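Local coordinates for N-acetyltransferase family protein (Bacillus anthracis, PDB 3LNB) that probably transfers an acetyl group from acetyl-coenzyme A to arylamine substrates, inactivating the antibiotic sulfamethoxazole, at residues M62-M74 against F246-Y258. The protein carries 1 engineered substitution. Residues are numbered along the deposited sequence; the frame is centred on the assembly and turned at random.
Engineered in segment 62-74: F68 (natural residue Tyr). With COA (coenzyme A), chain B.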
ATOM      1  N   MET A  62       6.601  -7.267   1.821  1.00 14.24           N
ATOM      2  CA  MET A  62       6.350  -6.010   1.130  1.00 14.11           C
ATOM      3  C   MET A  62       6.298  -4.888   2.154  1.00 14.58           C
ATOM      4  O   MET A  62       6.909  -3.840   1.966  1.00 15.13           O
ATOM      5  CB  MET A  62       5.022  -6.054   0.358  1.00 14.08           C
ATOM      6  CG  MET A  62       5.060  -6.878  -0.927  1.00 14.30           C
ATOM      7  SD  MET A  62       3.534  -6.723  -1.892  1.00 16.20           S
ATOM      8  CE  MET A  62       3.734  -5.099  -2.613  1.00 13.53           C
ATOM      9  N   GLY A  63       5.570  -5.112   3.243  1.00 13.80           N
ATOM     10  CA  GLY A  63       5.464  -4.093   4.272  1.00 15.07           C
ATOM     11  C   GLY A  63       6.793  -3.750   4.925  1.00 14.96           C
ATOM     12  O   GLY A  63       7.041  -2.603   5.288  1.00 15.42           O
ATOM     13  N   MET A  64       7.653  -4.753   5.060  1.00 15.69           N
ATOM     14  CA  MET A  64       8.962  -4.584   5.683  1.00 14.90           C
ATOM     15  C   MET A  64      10.040  -4.042   4.748  1.00 15.25           C
ATOM     16  O   MET A  64      11.049  -3.503   5.205  1.00 16.54           O
ATOM     17  CB  MET A  64       9.447  -5.933   6.234  1.00 14.95           C
ATOM     18  CG  MET A  64       8.661  -6.472   7.397  1.00 15.77           C
ATOM     19  SD  MET A  64       8.820  -5.407   8.825  1.00 18.06           S
ATOM     20  CE  MET A  64      10.486  -5.806   9.377  1.00 18.56           C
ATOM     21  N   ILE A  65       9.829  -4.181   3.443  1.00 13.60           N
ATOM     22  CA  ILE A  65      10.832  -3.760   2.466  1.00 13.71           C
ATOM     23  C   ILE A  65      10.446  -2.637   1.497  1.00 13.55           C
ATOM     24  O   ILE A  65      11.229  -1.716   1.273  1.00 14.35           O
ATOM     25  CB  ILE A  65      11.301  -4.995   1.651  1.00 11.48           C
ATOM     26  CG1 ILE A  65      11.970  -5.994   2.599  1.00 12.92           C
ATOM     27  CG2 ILE A  65      12.243  -4.572   0.530  1.00 13.43           C
ATOM     28  CD1 ILE A  65      12.233  -7.354   1.996  1.00 13.71           C
ATOM     29  N   LEU A  66       9.260  -2.718   0.913  1.00 13.61           N
ATOM     30  CA  LEU A  66       8.812  -1.694  -0.030  1.00 14.24           C
ATOM     31  C   LEU A  66       8.246  -0.475   0.700  1.00 14.67           C
ATOM     32  O   LEU A  66       7.129  -0.512   1.215  1.00 15.08           O
ATOM     33  CB  LEU A  66       7.755  -2.277  -0.971  1.00 14.91           C
ATOM     34  CG  LEU A  66       8.228  -3.392  -1.902  1.00 15.23           C
ATOM     35  CD1 LEU A  66       7.059  -3.867  -2.751  1.00 16.95           C
ATOM     36  CD2 LEU A  66       9.368  -2.881  -2.789  1.00 17.35           C
ATOM     37  N   PRO A  67       9.011   0.629   0.747  1.00 13.84           N
ATOM     38  CA  PRO A  67       8.549   1.841   1.430  1.00 13.68           C
ATOM     39  C   PRO A  67       7.337   2.473   0.756  1.00 14.00           C
ATOM     40  O   PRO A  67       7.198   2.427  -0.467  1.00 14.06           O
ATOM     41  CB  PRO A  67       9.759   2.771   1.360  1.00 13.46           C
ATOM     42  CG  PRO A  67      10.924   1.841   1.131  1.00 15.10           C
ATOM     43  CD  PRO A  67      10.351   0.834   0.179  1.00 13.24           C
ATOM     44  N   PHE A  68       6.457   3.046   1.569  1.00 13.07           N
ATOM     45  CA  PHE A  68       5.278   3.749   1.073  1.00 13.74           C
ATOM     46  C   PHE A  68       5.799   5.180   0.927  1.00 14.26           C
ATOM     47  O   PHE A  68       6.148   5.815   1.923  1.00 15.05           O
ATOM     48  CB  PHE A  68       4.151   3.696   2.115  1.00 13.69           C
ATOM     49  CG  PHE A  68       2.957   4.547   1.776  1.00 13.36           C
ATOM     50  CD1 PHE A  68       1.919   4.040   0.992  1.00 12.21           C
ATOM     51  CD2 PHE A  68       2.867   5.859   2.243  1.00 12.80           C
ATOM     52  CE1 PHE A  68       0.811   4.826   0.680  1.00 12.65           C
ATOM     53  CE2 PHE A  68       1.763   6.656   1.935  1.00 13.73           C
ATOM     54  CZ  PHE A  68       0.732   6.137   1.152  1.00 13.12           C
ATOM     55  N   GLU A  69       5.883   5.679  -0.303  1.00 14.47           N
ATOM     56  CA  GLU A  69       6.397   7.028  -0.518  1.00 13.48           C
ATOM     57  C   GLU A  69       5.851   7.739  -1.746  1.00 14.18           C
ATOM     58  O   GLU A  69       5.355   7.108  -2.682  1.00 13.43           O
ATOM     59  CB  GLU A  69       7.933   7.003  -0.567  1.00 13.62           C
ATOM     60  CG  GLU A  69       8.545   5.939  -1.488  1.00 14.10           C
ATOM     61  CD  GLU A  69       9.073   6.501  -2.807  1.00 16.13           C
ATOM     62  OE1 GLU A  69       9.841   5.784  -3.493  1.00 16.28           O
ATOM     63  OE2 GLU A  69       8.718   7.649  -3.166  1.00 15.32           O
ATOM     64  N   ASN A  70       5.976   9.065  -1.729  1.00 13.30           N
ATOM     65  CA  ASN A  70       5.492   9.944  -2.792  1.00 11.86           C
ATOM     66  C   ASN A  70       6.615  10.847  -3.304  1.00 11.94           C
ATOM     67  O   ASN A  70       6.346  11.940  -3.815  1.00 11.65           O
ATOM     68  CB  ASN A  70       4.396  10.840  -2.229  1.00 10.37           C
ATOM     69  CG  ASN A  70       4.944  11.865  -1.252  1.00 11.91           C
ATOM     70  OD1 ASN A  70       5.998  11.654  -0.645  1.00 12.01           O
ATOM     71  ND2 ASN A  70       4.233  12.975  -1.089  1.00 10.44           N
ATOM     72  N   LEU A  71       7.858  10.397  -3.168  1.00 11.66           N
ATOM     73  CA  LEU A  71       9.008  11.196  -3.580  1.00 13.24           C
ATOM     74  C   LEU A  71       9.045  11.631  -5.051  1.00 13.61           C
ATOM     75  O   LEU A  71       9.609  12.679  -5.362  1.00 12.62           O
ATOM     76  CB  LEU A  71      10.310  10.475  -3.214  1.00 14.50           C
ATOM     77  CG  LEU A  71      10.414  10.013  -1.754  1.00 15.94           C
ATOM     78  CD1 LEU A  71      11.802   9.441  -1.518  1.00 17.93           C
ATOM     79  CD2 LEU A  71      10.158  11.177  -0.792  1.00 16.81           C
ATOM     80  N   ASP A  72       8.462  10.843  -5.950  1.00 12.71           N
ATOM     81  CA  ASP A  72       8.449  11.228  -7.362  1.00 14.21           C
ATOM     82  C   ASP A  72       7.518  12.419  -7.545  1.00 14.55           C
ATOM     83  O   ASP A  72       7.781  13.311  -8.356  1.00 13.80           O
ATOM     84  CB  ASP A  72       7.989  10.069  -8.252  1.00 13.91           C
ATOM     85  CG  ASP A  72       9.114   9.096  -8.574  1.00 15.83           C
ATOM     86  OD1 ASP A  72      10.274   9.364  -8.194  1.00 18.84           O
ATOM     87  OD2 ASP A  72       8.841   8.063  -9.214  1.00 16.42           O
ATOM     88  N   ILE A  73       6.422  12.419  -6.789  1.00 13.52           N
ATOM     89  CA  ILE A  73       5.465  13.516  -6.838  1.00 15.18           C
ATOM     90  C   ILE A  73       6.195  14.763  -6.354  1.00 15.11           C
ATOM     91  O   ILE A  73       6.083  15.827  -6.952  1.00 15.72           O
ATOM     92  CB  ILE A  73       4.235  13.242  -5.919  1.00 14.86           C
ATOM     93  CG1 ILE A  73       3.460  12.029  -6.443  1.00 13.45           C
ATOM     94  CG2 ILE A  73       3.342  14.471  -5.851  1.00 14.24           C
ATOM     95  CD1 ILE A  73       2.243  11.658  -5.619  1.00 13.50           C
ATOM     96  N   MET A  74       6.953  14.621  -5.271  1.00 15.25           N
ATOM     97  CA  MET A  74       7.712  15.740  -4.721  1.00 16.78           C
ATOM     98  C   MET A  74       8.792  16.225  -5.698  1.00 16.99           C
ATOM     99  O   MET A  74       8.991  17.426  -5.874  1.00 15.79           O
ATOM    100  CB  MET A  74       8.375  15.327  -3.402  1.00 17.70           C
ATOM    101  CG  MET A  74       7.394  14.981  -2.289  1.00 21.64           C
ATOM    102  SD  MET A  74       6.454  16.419  -1.735  1.00 26.74           S
ATOM    103  CE  MET A  74       5.018  16.346  -2.765  1.00 18.15           C
ATOM    104  N   PHE A 246      -1.228  13.723  -0.818  1.00 24.09           N
ATOM    105  CA  PHE A 246       0.122  13.422  -1.272  1.00 21.33           C
ATOM    106  C   PHE A 246       0.909  14.396  -2.137  1.00 21.90           C
ATOM    107  O   PHE A 246       1.957  14.029  -2.665  1.00 20.98           O
ATOM    108  CB  PHE A 246       0.098  12.044  -1.934  1.00 20.61           C
ATOM    109  CG  PHE A 246      -0.555  10.996  -1.085  1.00 19.70           C
ATOM    110  CD1 PHE A 246      -1.924  10.754  -1.186  1.00 20.35           C
ATOM    111  CD2 PHE A 246       0.186  10.295  -0.136  1.00 19.13           C
ATOM    112  CE1 PHE A 246      -2.551   9.832  -0.357  1.00 20.85           C
ATOM    113  CE2 PHE A 246      -0.429   9.366   0.704  1.00 21.35           C
ATOM    114  CZ  PHE A 246      -1.803   9.134   0.593  1.00 21.38           C
ATOM    115  N   ASN A 247       0.439  15.627  -2.288  1.00 20.53           N
ATOM    116  CA  ASN A 247       1.196  16.586  -3.085  1.00 21.65           C
ATOM    117  C   ASN A 247       1.478  17.814  -2.231  1.00 23.30           C
ATOM    118  O   ASN A 247       1.713  18.907  -2.750  1.00 23.55           O
ATOM    119  CB  ASN A 247       0.420  16.991  -4.344  1.00 20.44           C
ATOM    120  CG  ASN A 247      -0.911  17.660  -4.026  1.00 20.56           C
ATOM    121  OD1 ASN A 247      -1.182  18.025  -2.881  1.00 20.81           O
ATOM    122  ND2 ASN A 247      -1.740  17.838  -5.044  1.00 18.08           N
ATOM    123  N   LYS A 248       1.464  17.620  -0.916  1.00 23.82           N
ATOM    124  CA  LYS A 248       1.685  18.711   0.030  1.00 24.91           C
ATOM    125  C   LYS A 248       3.020  18.636   0.764  1.00 25.36           C
ATOM    126  O   LYS A 248       3.459  19.618   1.371  1.00 28.20           O
ATOM    127  CB  LYS A 248       0.571  18.722   1.076  1.00 24.43           C
ATOM    128  CG  LYS A 248      -0.825  18.802   0.513  1.00 25.49           C
ATOM    129  CD  LYS A 248      -1.091  20.144  -0.143  1.00 25.98           C
ATOM    130  CE  LYS A 248      -2.581  20.315  -0.395  1.00 23.75           C
ATOM    131  NZ  LYS A 248      -3.137  19.169  -1.173  1.00 21.82           N
ATOM    132  N   GLY A 249       3.658  17.477   0.723  1.00 24.29           N
ATOM    133  CA  GLY A 249       4.921  17.312   1.417  1.00 21.53           C
ATOM    134  C   GLY A 249       5.374  15.871   1.315  1.00 20.25           C
ATOM    135  O   GLY A 249       4.553  14.963   1.180  1.00 20.39           O
ATOM    136  N   ALA A 250       6.682  15.656   1.385  1.00 19.72           N
ATOM    137  CA  ALA A 250       7.230  14.317   1.268  1.00 18.18           C
ATOM    138  C   ALA A 250       6.871  13.416   2.438  1.00 17.81           C
ATOM    139  O   ALA A 250       6.829  13.851   3.596  1.00 16.06           O
ATOM    140  CB  ALA A 250       8.744  14.387   1.115  1.00 17.60           C
ATOM    141  N   ILE A 251       6.597  12.156   2.120  1.00 16.10           N
ATOM    142  CA  ILE A 251       6.281  11.162   3.129  1.00 15.52           C
ATOM    143  C   ILE A 251       6.900   9.840   2.693  1.00 15.60           C
ATOM    144  O   ILE A 251       6.894   9.495   1.505  1.00 16.90           O
ATOM    145  CB  ILE A 251       4.747  10.984   3.318  1.00 14.62           C
ATOM    146  CG1 ILE A 251       4.460   9.893   4.363  1.00 16.63           C
ATOM    147  CG2 ILE A 251       4.098  10.577   2.005  1.00 15.64           C
ATOM    148  CD1 ILE A 251       5.153  10.085   5.703  1.00 14.86           C
ATOM    149  N   THR A 252       7.477   9.131   3.653  1.00 14.65           N
ATOM    150  CA  THR A 252       8.083   7.829   3.410  1.00 14.95           C
ATOM    151  C   THR A 252       7.817   7.046   4.682  1.00 15.69           C
ATOM    152  O   THR A 252       8.159   7.495   5.786  1.00 15.64           O
ATOM    153  CB  THR A 252       9.611   7.926   3.150  1.00 15.23           C
ATOM    154  OG1 THR A 252       9.851   8.719   1.978  1.00 13.47           O
ATOM    155  CG2 THR A 252      10.204   6.537   2.917  1.00 15.09           C
ATOM    156  N   CYS A 253       7.174   5.892   4.527  1.00 14.23           N
ATOM    157  CA  CYS A 253       6.817   5.048   5.657  1.00 15.33           C
ATOM    158  C   CYS A 253       7.129   3.586   5.381  1.00 14.63           C
ATOM    159  O   CYS A 253       7.069   3.132   4.242  1.00 12.37           O
ATOM    160  CB  CYS A 253       5.327   5.198   5.967  1.00 16.24           C
ATOM    161  SG  CYS A 253       4.697   4.086   7.250  1.00 25.01           S
ATOM    162  N   LYS A 254       7.446   2.850   6.439  1.00 12.72           N
ATOM    163  CA  LYS A 254       7.764   1.442   6.304  1.00 15.46           C
ATOM    164  C   LYS A 254       7.562   0.751   7.641  1.00 14.28           C
ATOM    165  O   LYS A 254       7.679   1.372   8.702  1.00 14.43           O
ATOM    166  CB  LYS A 254       9.220   1.275   5.841  1.00 17.13           C
ATOM    167  CG  LYS A 254       9.628  -0.160   5.534  1.00 22.07           C
ATOM    168  CD  LYS A 254      11.049  -0.234   4.969  1.00 23.31           C
ATOM    169  CE  LYS A 254      12.088   0.061   6.026  1.00 23.86           C
ATOM    170  NZ  LYS A 254      12.118  -0.990   7.080  1.00 25.64           N
ATOM    171  N   LEU A 255       7.247  -0.534   7.584  1.00 13.02           N
ATOM    172  CA  LEU A 255       7.052  -1.325   8.788  1.00 14.15           C
ATOM    173  C   LEU A 255       8.401  -1.795   9.298  1.00 14.44           C
ATOM    174  O   LEU A 255       9.361  -1.899   8.539  1.00 13.75           O
ATOM    175  CB  LEU A 255       6.194  -2.548   8.483  1.00 16.49           C
ATOM    176  CG  LEU A 255       4.678  -2.389   8.501  1.00 18.56           C
ATOM    177  CD1 LEU A 255       4.258  -1.108   7.806  1.00 22.14           C
ATOM    178  CD2 LEU A 255       4.067  -3.602   7.846  1.00 17.60           C
ATOM    179  N   THR A 256       8.458  -2.072  10.593  1.00 15.81           N
ATOM    180  CA  THR A 256       9.666  -2.567  11.242  1.00 16.65           C
ATOM    181  C   THR A 256       9.220  -3.722  12.128  1.00 17.91           C
ATOM    182  O   THR A 256       8.025  -3.945  12.313  1.00 15.65           O
ATOM    183  CB  THR A 256      10.322  -1.500  12.140  1.00 15.21           C
ATOM    184  OG1 THR A 256       9.408  -1.111  13.169  1.00 17.15           O
ATOM    185  CG2 THR A 256      10.716  -0.290  11.328  1.00 14.49           C
ATOM    186  N   ASN A 257      10.172  -4.460  12.679  1.00 18.94           N
ATOM    187  CA  ASN A 257       9.808  -5.568  13.536  1.00 21.78           C
ATOM    188  C   ASN A 257       9.122  -5.114  14.821  1.00 21.30           C
ATOM    189  O   ASN A 257       8.382  -5.882  15.426  1.00 21.60           O
ATOM    190  CB  ASN A 257      11.044  -6.410  13.851  1.00 24.36           C
ATOM    191  CG  ASN A 257      11.564  -7.130  12.628  1.00 27.45           C
ATOM    192  OD1 ASN A 257      10.851  -7.929  12.015  1.00 28.54           O
ATOM    193  ND2 ASN A 257      12.807  -6.846  12.256  1.00 29.41           N
ATOM    194  N   TYR A 258       9.330  -3.862  15.215  1.00 20.72           N
ATOM    195  CA  TYR A 258       8.722  -3.349  16.442  1.00 22.01           C
ATOM    196  C   TYR A 258       7.693  -2.234  16.239  1.00 21.82           C
ATOM    197  O   TYR A 258       7.271  -1.591  17.202  1.00 20.53           O
ATOM    198  CB  TYR A 258       9.824  -2.874  17.383  1.00 26.19           C
ATOM    199  CG  TYR A 258      10.800  -3.975  17.738  1.00 30.18           C
ATOM    200  CD1 TYR A 258      10.370  -5.123  18.400  1.00 31.63           C
ATOM    201  CD2 TYR A 258      12.144  -3.885  17.389  1.00 32.56           C
ATOM    202  CE1 TYR A 258      11.254  -6.155  18.706  1.00 33.62           C
ATOM    203  CE2 TYR A 258      13.039  -4.919  17.688  1.00 33.90           C
ATOM    204  CZ  TYR A 258      12.584  -6.044  18.343  1.00 34.18           C
ATOM    205  OH  TYR A 258      13.455  -7.073  18.626  1.00 38.51           O
TER
HETATM  206  N1A COA B1001       0.582  12.405   2.885  1.00 29.98           N
HETATM  207  C2A COA B1001       1.646  13.085   3.275  1.00 28.48           C
HETATM  208  N3A COA B1001       1.989  13.168   4.549  1.00 26.76           N
HETATM  209  C4A COA B1001       1.257  12.556   5.489  1.00 24.86           C
HETATM  210  C5A COA B1001       0.131  11.836   5.119  1.00 25.43           C
HETATM  211  C6A COA B1001      -0.198  11.769   3.770  1.00 27.48           C
HETATM  212  N6A COA B1001      -1.258  11.075   3.365  1.00 26.28           N
HETATM  213  N7A COA B1001      -0.399  11.323   6.225  1.00 23.76           N
HETATM  214  C8A COA B1001       0.362  11.700   7.250  1.00 23.07           C
HETATM  215  N9A COA B1001       1.375  12.446   6.809  1.00 24.23           N
HETATM  216  C1B COA B1001       2.493  12.959   7.635  1.00 23.78           C
HETATM  217  C2B COA B1001       2.039  13.857   8.785  1.00 24.24           C
HETATM  218  O2B COA B1001       1.792  15.181   8.303  1.00 23.28           O
HETATM  219  C3B COA B1001       3.288  13.830   9.665  1.00 22.60           C
HETATM  220  O3B COA B1001       4.187  14.881   9.302  1.00 20.24           O
HETATM  221  P3B COA B1001       5.089  15.564  10.447  1.00 18.72           P
HETATM  222  O7A COA B1001       5.711  14.564  11.343  1.00 18.05           O
HETATM  223  O8A COA B1001       6.176  16.475   9.688  1.00 18.10           O
HETATM  224  O9A COA B1001       4.098  16.562  11.230  1.00 17.44           O
HETATM  225  C4B COA B1001       3.912  12.465   9.360  1.00 22.65           C
HETATM  226  O4B COA B1001       3.095  11.863   8.341  1.00 24.59           O
HETATM  227  C5B COA B1001       3.898  11.559  10.590  1.00 20.99           C
HETATM  228  O5B COA B1001       2.551  11.319  11.002  1.00 21.68           O
HETATM  229  P1A COA B1001       2.271  10.575  12.399  1.00 18.63           P
HETATM  230  O1A COA B1001       0.690  10.275  12.434  1.00 21.67           O
HETATM  231  O2A COA B1001       2.714  11.390  13.551  1.00 16.76           O
HETATM  232  O3A COA B1001       3.055   9.171  12.321  1.00 20.32           O
HETATM  233  P2A COA B1001       2.512   7.871  11.542  1.00 18.69           P
HETATM  234  O4A COA B1001       1.682   7.029  12.633  1.00 18.19           O
HETATM  235  O5A COA B1001       3.643   7.092  10.987  1.00 20.05           O
HETATM  236  O6A COA B1001       1.451   8.348  10.429  1.00 18.69           O
HETATM  237  CBP COA B1001       1.302   7.493   8.127  1.00 16.17           C
HETATM  238  CCP COA B1001       1.838   8.575   9.070  1.00 16.90           C
HETATM  239  CDP COA B1001       2.007   6.166   8.415  1.00 15.04           C
HETATM  240  CEP COA B1001       1.575   7.913   6.681  1.00 14.64           C
HETATM  241  CAP COA B1001      -0.208   7.340   8.326  1.00 15.13           C
HETATM  242  OAP COA B1001      -0.846   8.601   8.109  1.00 17.17           O
HETATM  243  C9P COA B1001      -0.801   6.321   7.350  1.00 17.32           C
HETATM  244  O9P COA B1001      -0.597   5.116   7.489  1.00 17.15           O
HETATM  245  N8P COA B1001      -1.541   6.852   6.380  1.00 15.70           N
HETATM  246  C7P COA B1001      -2.219   6.048   5.352  1.00 17.18           C
HETATM  247  C6P COA B1001      -2.076   6.711   3.979  1.00 17.76           C
HETATM  248  C5P COA B1001      -3.089   6.141   2.983  1.00 17.25           C
HETATM  249  O5P COA B1001      -4.279   6.438   3.064  1.00 16.67           O
HETATM  250  N4P COA B1001      -2.594   5.342   2.041  1.00 15.86           N
HETATM  251  C3P COA B1001      -3.456   4.722   1.026  1.00 16.63           C
HETATM  252  C2P COA B1001      -3.796   5.714  -0.088  1.00 15.93           C
HETATM  253  S1P COA B1001      -2.377   6.147  -1.161  1.00 20.15           S
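F68 and F246 touch edge against edge, their ring planes inclined at 66° and neither ring stacked on the other: F246 CE2 comes to 3.5 Å from F68 CZ at the edge of that ring. F68, an engineered residue, also has the coenzyme A sulfur S1P at its edge, in plane, while N4P approaches obliquely. Obliquely too, the adenine amine N6A comes 3.3 Å from F246 CE2. The flat amide of N70 grips segment 246-251. Its ND2 donates to F246 O and G249 O, both close to the amide plane and both met from above their carbonyl planes; OD1 accepts from I251 N at 2.9 Å. Three bonds thus fix the amide's rotation, with CG held between backbone N and carbonyl carbon (chi1 70°). Beside it M74 bends its sulfur against the backbone, SD 3.2 Å from A250 N. Further along, F68 and C253 form a hydrogen-bonded antiparallel pair, F68 N to C253 O at 2.7 Å and nearly straight. L255 N then bonds to G63 O in the last turn of helix 55-65. Short strand 68-69 thereby edges a five-stranded antiparallel sheet, and F68, F246, I251 and C253 line the coenzyme A pocket of this arylamine N-acetyltransferase.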